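Local coordinates for type II secretion system protein C (Vibrio cholerae, PDB 2I6V), which probably takes part in type II secretion, including export of cholera toxin through the outer membrane, and is represented here by its PDZ domain, predicted to be periplasmic, at residues Val12-Pro25 and Gln38-Thr52. Residues are numbered along the deposited sequence; the frame is centred on the assembly and turned at random.
Sequences VKRDDKVLGYRVSP and QDGDMAVALNGLDLT
Tyr21 and Ala43 form an antiparallel hydrogen-bonded pair where strand 17-25 of this PDZ domain runs beside strand 42-46. Tyr21 N gives its hydrogen to Ala43 O at 3.0 Å, and Ala43 N returns one to Tyr21 O at 2.7 Å. Beyond the non-hydrogen-bonded pair Arg22-Met42, the pairing continues into the type II turn Gln38-Asp41, where Val23 N binds Asp41 O and Gly40 N binds Val23 O. Strand 17-25 is thereby held between strand 42-46 and strand 7-14, to which Arg22 and Ser24 are bonded through the backbone.

The side chain of Arg22 lies across this turn. From CB, 4.5 Å from Met42 SD, it leaves with CG anti to the backbone N (chi1 -167°) and stays extended to NE, with CG and NE passing alongside Gly40 CA. That carbon sits over the centre of one guanidinium face, 3.6 Å above the plane. At the tip, NH1 and NH2 form an end-on, two-bond salt bridge with Asp39, NH1 to OD1 and NH2 to OD2, each at 2.9 Å and nearly straight. Both oxygens lie close to the guanidinium plane, yet the nitrogens meet them from above the carboxylate, the two planes being 52° apart. A water joins Asp39 OD1 to Ser24 OG.

On the same sheet face as Arg22, Met42 folds back at chi2 and chi3, bringing its SD and CE against Val12 CG2. The Tyr21 ring, on the other face, packs against Leu51 CB with its CD2-CE2 side. Farther along, Thr52 sets its methyl CG2 beside Val18 O. Thr52 N closes an Asx turn on Asp50 OD1, and Thr52 OG1 gives a second hydrogen to the same oxygen from the same face of the carboxylate.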
loop_
_atom_site.group_PDB
_atom_site.type_symbol
_atom_site.label_atom_id
_atom_site.label_comp_id
_atom_site.label_asym_id
_atom_site.label_seq_id
_atom_site.Cartn_x
_atom_site.Cartn_y
_atom_site.Cartn_z
ATOM N N VAL A 12 8.074 8.573 1.401
ATOM C CA VAL A 12 9.479 8.662 1.047
ATOM C C VAL A 12 9.534 9.702 -0.070
ATOM O O VAL A 12 8.947 9.502 -1.134
ATOM C CB VAL A 12 10.011 7.301 0.567
ATOM C CG1 VAL A 12 11.426 7.444 0.017
ATOM C CG2 VAL A 12 9.984 6.303 1.728
ATOM N N LYS A 13 10.194 10.830 0.196
ATOM C CA LYS A 13 10.205 11.938 -0.758
ATOM C C LYS A 13 11.598 12.349 -1.236
ATOM O O LYS A 13 12.590 12.132 -0.547
ATOM C CB LYS A 13 9.518 13.163 -0.157
ATOM C CG LYS A 13 8.107 12.901 0.326
ATOM C CD LYS A 13 7.255 14.166 0.268
ATOM C CE LYS A 13 7.660 15.188 1.319
ATOM N NZ LYS A 13 7.320 14.773 2.709
ATOM N N ARG A 14 11.651 12.926 -2.431
ATOM C CA ARG A 14 12.818 13.691 -2.864
ATOM C C ARG A 14 12.349 15.135 -2.839
ATOM O O ARG A 14 11.548 15.535 -3.673
ATOM C CB ARG A 14 13.250 13.311 -4.283
ATOM C CG ARG A 14 14.422 14.136 -4.793
ATOM C CD ARG A 14 14.538 14.123 -6.308
ATOM N NE ARG A 14 13.429 14.810 -6.967
ATOM C CZ ARG A 14 13.320 16.130 -7.092
ATOM N NH1 ARG A 14 14.253 16.937 -6.590
ATOM N NH2 ARG A 14 12.269 16.649 -7.714
ATOM N N ASP A 15 12.828 15.901 -1.866
ATOM C CA ASP A 15 12.351 17.260 -1.689
ATOM C C ASP A 15 10.851 17.219 -1.402
ATOM O O ASP A 15 10.433 16.684 -0.372
ATOM C CB ASP A 15 12.676 18.104 -2.923
ATOM C CG ASP A 15 14.165 18.358 -3.075
ATOM O OD1 ASP A 15 14.792 18.787 -2.085
ATOM O OD2 ASP A 15 14.713 18.123 -4.177
ATOM N N ASP A 16 10.041 17.760 -2.306
ATOM C CA ASP A 16 8.595 17.758 -2.091
ATOM C C ASP A 16 7.878 16.730 -2.963
ATOM O O ASP A 16 6.649 16.637 -2.950
ATOM C CB ASP A 16 8.005 19.153 -2.312
ATOM C CG ASP A 16 6.898 19.474 -1.324
ATOM O OD1 ASP A 16 7.058 19.148 -0.124
ATOM O OD2 ASP A 16 5.873 20.054 -1.742
ATOM N N LYS A 17 8.649 15.950 -3.710
ATOM C CA LYS A 17 8.081 14.952 -4.601
ATOM C C LYS A 17 7.997 13.613 -3.876
ATOM O O LYS A 17 8.997 13.131 -3.365
ATOM C CB LYS A 17 8.957 14.817 -5.846
ATOM C CG LYS A 17 8.564 13.697 -6.784
ATOM C CD LYS A 17 9.644 13.471 -7.835
ATOM C CE LYS A 17 9.262 12.361 -8.804
ATOM N NZ LYS A 17 8.033 12.697 -9.574
ATOM N N VAL A 18 6.805 13.021 -3.832
ATOM C CA VAL A 18 6.632 11.705 -3.214
ATOM C C VAL A 18 7.114 10.617 -4.176
ATOM O O VAL A 18 6.714 10.584 -5.350
ATOM C CB VAL A 18 5.154 11.457 -2.820
ATOM C CG1 VAL A 18 4.988 10.092 -2.141
ATOM C CG2 VAL A 18 4.649 12.582 -1.917
ATOM N N LEU A 19 7.982 9.735 -3.672
ATOM C CA LEU A 19 8.603 8.677 -4.467
ATOM C C LEU A 19 7.928 7.330 -4.262
ATOM O O LEU A 19 7.997 6.452 -5.120
ATOM C CB LEU A 19 10.084 8.530 -4.098
ATOM C CG LEU A 19 10.951 9.776 -4.282
ATOM C CD1 LEU A 19 12.405 9.491 -3.879
ATOM C CD2 LEU A 19 10.853 10.266 -5.731
ATOM N N GLY A 20 7.301 7.169 -3.099
ATOM C CA GLY A 20 6.676 5.906 -2.701
ATOM C C GLY A 20 6.369 5.983 -1.219
ATOM O O GLY A 20 6.560 7.038 -0.602
ATOM N N TYR A 21 5.898 4.876 -0.645
ATOM C CA TYR A 21 5.556 4.826 0.784
ATOM C C TYR A 21 6.233 3.661 1.493
ATOM O O TYR A 21 6.138 2.514 1.051
ATOM C CB TYR A 21 4.032 4.764 0.994
ATOM C CG TYR A 21 3.350 5.979 0.433
ATOM C CD1 TYR A 21 2.993 7.039 1.258
ATOM C CD2 TYR A 21 3.108 6.087 -0.926
ATOM C CE1 TYR A 21 2.398 8.174 0.737
ATOM C CE2 TYR A 21 2.508 7.217 -1.463
ATOM C CZ TYR A 21 2.157 8.256 -0.623
ATOM O OH TYR A 21 1.566 9.378 -1.166
ATOM N N ARG A 22 6.934 3.965 2.579
ATOM C CA ARG A 22 7.510 2.921 3.411
ATOM C C ARG A 22 6.390 2.188 4.121
ATOM O O ARG A 22 5.494 2.802 4.701
ATOM C CB ARG A 22 8.433 3.514 4.473
ATOM C CG ARG A 22 9.291 2.471 5.169
ATOM C CD ARG A 22 9.929 3.059 6.428
ATOM N NE ARG A 22 10.815 2.106 7.103
ATOM C CZ ARG A 22 10.395 1.097 7.868
ATOM N NH1 ARG A 22 9.086 0.889 8.045
ATOM N NH2 ARG A 22 11.283 0.282 8.430
ATOM N N VAL A 23 6.470 0.865 4.089
ATOM C CA VAL A 23 5.505 0.007 4.760
ATOM C C VAL A 23 5.925 -0.319 6.197
ATOM O O VAL A 23 7.072 -0.712 6.442
ATOM C CB VAL A 23 5.387 -1.331 3.991
ATOM C CG1 VAL A 23 4.706 -2.396 4.825
ATOM C CG2 VAL A 23 4.685 -1.131 2.647
ATOM N N SER A 24 4.981 -0.166 7.131
ATOM C CA SER A 24 5.147 -0.592 8.524
ATOM C C SER A 24 3.972 -1.493 8.882
ATOM O O SER A 24 2.938 -1.456 8.228
ATOM C CB SER A 24 5.171 0.611 9.482
ATOM O OG SER A 24 6.313 1.438 9.262
ATOM N N PRO A 25 4.125 -2.305 9.927
ATOM C CA PRO A 25 3.018 -3.176 10.327
ATOM C C PRO A 25 1.728 -2.407 10.628
ATOM O O PRO A 25 1.767 -1.319 11.208
ATOM C CB PRO A 25 3.551 -3.858 11.592
ATOM C CG PRO A 25 5.055 -3.846 11.397
ATOM C CD PRO A 25 5.313 -2.490 10.775
ATOM N N GLN A 38 6.504 -7.044 4.721
ATOM C CA GLN A 38 7.617 -6.968 5.647
ATOM C C GLN A 38 7.883 -5.505 5.951
ATOM O O GLN A 38 7.762 -4.653 5.064
ATOM C CB GLN A 38 8.862 -7.635 5.055
ATOM C CG GLN A 38 8.667 -9.125 4.839
ATOM C CD GLN A 38 9.925 -9.827 4.365
ATOM O OE1 GLN A 38 10.986 -9.215 4.250
ATOM N NE2 GLN A 38 9.806 -11.122 4.078
ATOM N N ASP A 39 8.203 -5.224 7.210
ATOM C CA ASP A 39 8.532 -3.864 7.615
ATOM C C ASP A 39 9.643 -3.338 6.700
ATOM O O ASP A 39 10.612 -4.050 6.410
ATOM C CB ASP A 39 9.006 -3.820 9.071
ATOM C CG ASP A 39 9.358 -2.417 9.513
ATOM O OD1 ASP A 39 8.447 -1.571 9.521
ATOM O OD2 ASP A 39 10.544 -2.156 9.846
ATOM N N GLY A 40 9.492 -2.099 6.236
ATOM C CA GLY A 40 10.486 -1.500 5.350
ATOM C C GLY A 40 10.306 -1.778 3.857
ATOM O O GLY A 40 11.081 -1.283 3.036
ATOM N N ASP A 41 9.303 -2.571 3.490
ATOM C CA ASP A 41 8.955 -2.718 2.080
ATOM C C ASP A 41 8.615 -1.339 1.531
ATOM O O ASP A 41 8.134 -0.477 2.269
ATOM C CB ASP A 41 7.719 -3.590 1.911
ATOM C CG ASP A 41 8.009 -5.070 2.027
ATOM O OD1 ASP A 41 9.192 -5.462 2.017
ATOM O OD2 ASP A 41 7.020 -5.836 2.101
ATOM N N MET A 42 8.843 -1.136 0.238
ATOM C CA MET A 42 8.466 0.139 -0.396
ATOM C C MET A 42 7.227 -0.020 -1.265
ATOM O O MET A 42 7.272 -0.692 -2.287
ATOM C CB MET A 42 9.612 0.695 -1.247
ATOM C CG MET A 42 10.686 1.405 -0.440
ATOM S SD MET A 42 10.038 2.893 0.357
ATOM C CE MET A 42 9.483 3.797 -1.088
ATOM N N ALA A 43 6.126 0.612 -0.871
ATOM C CA ALA A 43 4.885 0.497 -1.628
ATOM C C ALA A 43 4.901 1.511 -2.759
ATOM O O ALA A 43 5.173 2.698 -2.543
ATOM C CB ALA A 43 3.700 0.743 -0.731
ATOM N N VAL A 44 4.613 1.043 -3.967
ATOM C CA VAL A 44 4.714 1.921 -5.131
ATOM C C VAL A 44 3.426 2.021 -5.944
ATOM O O VAL A 44 3.213 3.001 -6.667
ATOM C CB VAL A 44 5.892 1.518 -6.033
ATOM C CG1 VAL A 44 7.206 1.614 -5.258
ATOM C CG2 VAL A 44 5.703 0.102 -6.559
ATOM N N ALA A 45 2.560 1.021 -5.832
ATOM C CA ALA A 45 1.284 1.083 -6.542
ATOM C C ALA A 45 0.171 0.434 -5.746
ATOM O O ALA A 45 0.416 -0.424 -4.894
ATOM C CB ALA A 45 1.408 0.427 -7.912
ATOM N N LEU A 46 -1.058 0.836 -6.050
ATOM C CA LEU A 46 -2.248 0.265 -5.440
ATOM C C LEU A 46 -3.221 -0.039 -6.573
ATOM O O LEU A 46 -3.576 0.856 -7.339
ATOM C CB LEU A 46 -2.849 1.279 -4.459
ATOM C CG LEU A 46 -3.977 0.847 -3.531
ATOM C CD1 LEU A 46 -3.649 -0.480 -2.851
ATOM C CD2 LEU A 46 -4.217 1.948 -2.487
ATOM N N ASN A 47 -3.627 -1.304 -6.705
ATOM C CA ASN A 47 -4.417 -1.727 -7.867
ATOM C C ASN A 47 -3.796 -1.323 -9.212
ATOM O O ASN A 47 -4.512 -1.033 -10.180
ATOM C CB ASN A 47 -5.847 -1.188 -7.775
ATOM C CG ASN A 47 -6.624 -1.794 -6.630
ATOM O OD1 ASN A 47 -6.123 -2.659 -5.910
ATOM N ND2 ASN A 47 -7.862 -1.344 -6.456
ATOM N N GLY A 48 -2.466 -1.293 -9.272
ATOM C CA GLY A 48 -1.758 -0.982 -10.514
ATOM C C GLY A 48 -1.635 0.505 -10.796
ATOM O O GLY A 48 -1.045 0.918 -11.794
ATOM N N LEU A 49 -2.192 1.313 -9.904
ATOM C CA LEU A 49 -2.183 2.752 -10.047
ATOM C C LEU A 49 -1.096 3.341 -9.146
ATOM O O LEU A 49 -0.806 2.819 -8.069
ATOM C CB LEU A 49 -3.547 3.327 -9.676
ATOM C CG LEU A 49 -4.710 2.915 -10.594
ATOM C CD1 LEU A 49 -6.040 3.011 -9.870
ATOM C CD2 LEU A 49 -4.708 3.761 -11.863
ATOM N N ASP A 50 -0.512 4.446 -9.592
ATOM C CA ASP A 50 0.647 5.027 -8.916
ATOM C C ASP A 50 0.235 5.682 -7.593
ATOM O O ASP A 50 -0.555 6.617 -7.584
ATOM C CB ASP A 50 1.293 6.033 -9.877
ATOM C CG ASP A 50 2.638 6.559 -9.394
ATOM O OD1 ASP A 50 2.920 6.551 -8.172
ATOM O OD2 ASP A 50 3.404 7.008 -10.275
ATOM N N LEU A 51 0.773 5.188 -6.472
ATOM C CA LEU A 51 0.436 5.722 -5.146
ATOM C C LEU A 51 0.795 7.197 -4.992
ATOM O O LEU A 51 0.258 7.888 -4.109
ATOM C CB LEU A 51 1.155 4.931 -4.038
ATOM C CG LEU A 51 0.449 3.696 -3.461
ATOM C CD1 LEU A 51 1.415 2.843 -2.633
ATOM C CD2 LEU A 51 -0.770 4.073 -2.626
ATOM N N THR A 52 1.709 7.666 -5.837
ATOM C CA THR A 52 2.228 9.035 -5.727
ATOM C C THR A 52 1.408 10.042 -6.528
ATOM O O THR A 52 1.768 11.220 -6.605
ATOM C CB THR A 52 3.708 9.130 -6.153
ATOM O OG1 THR A 52 3.821 8.964 -7.575
ATOM C CG2 THR A 52 4.545 8.063 -5.423
HETATM O O HOH W 1 7.126 9.792 -8.194
HETATM O O HOH W 2 -0.716 10.493 -3.045
HETATM O O HOH W 3 8.038 0.848 11.234
#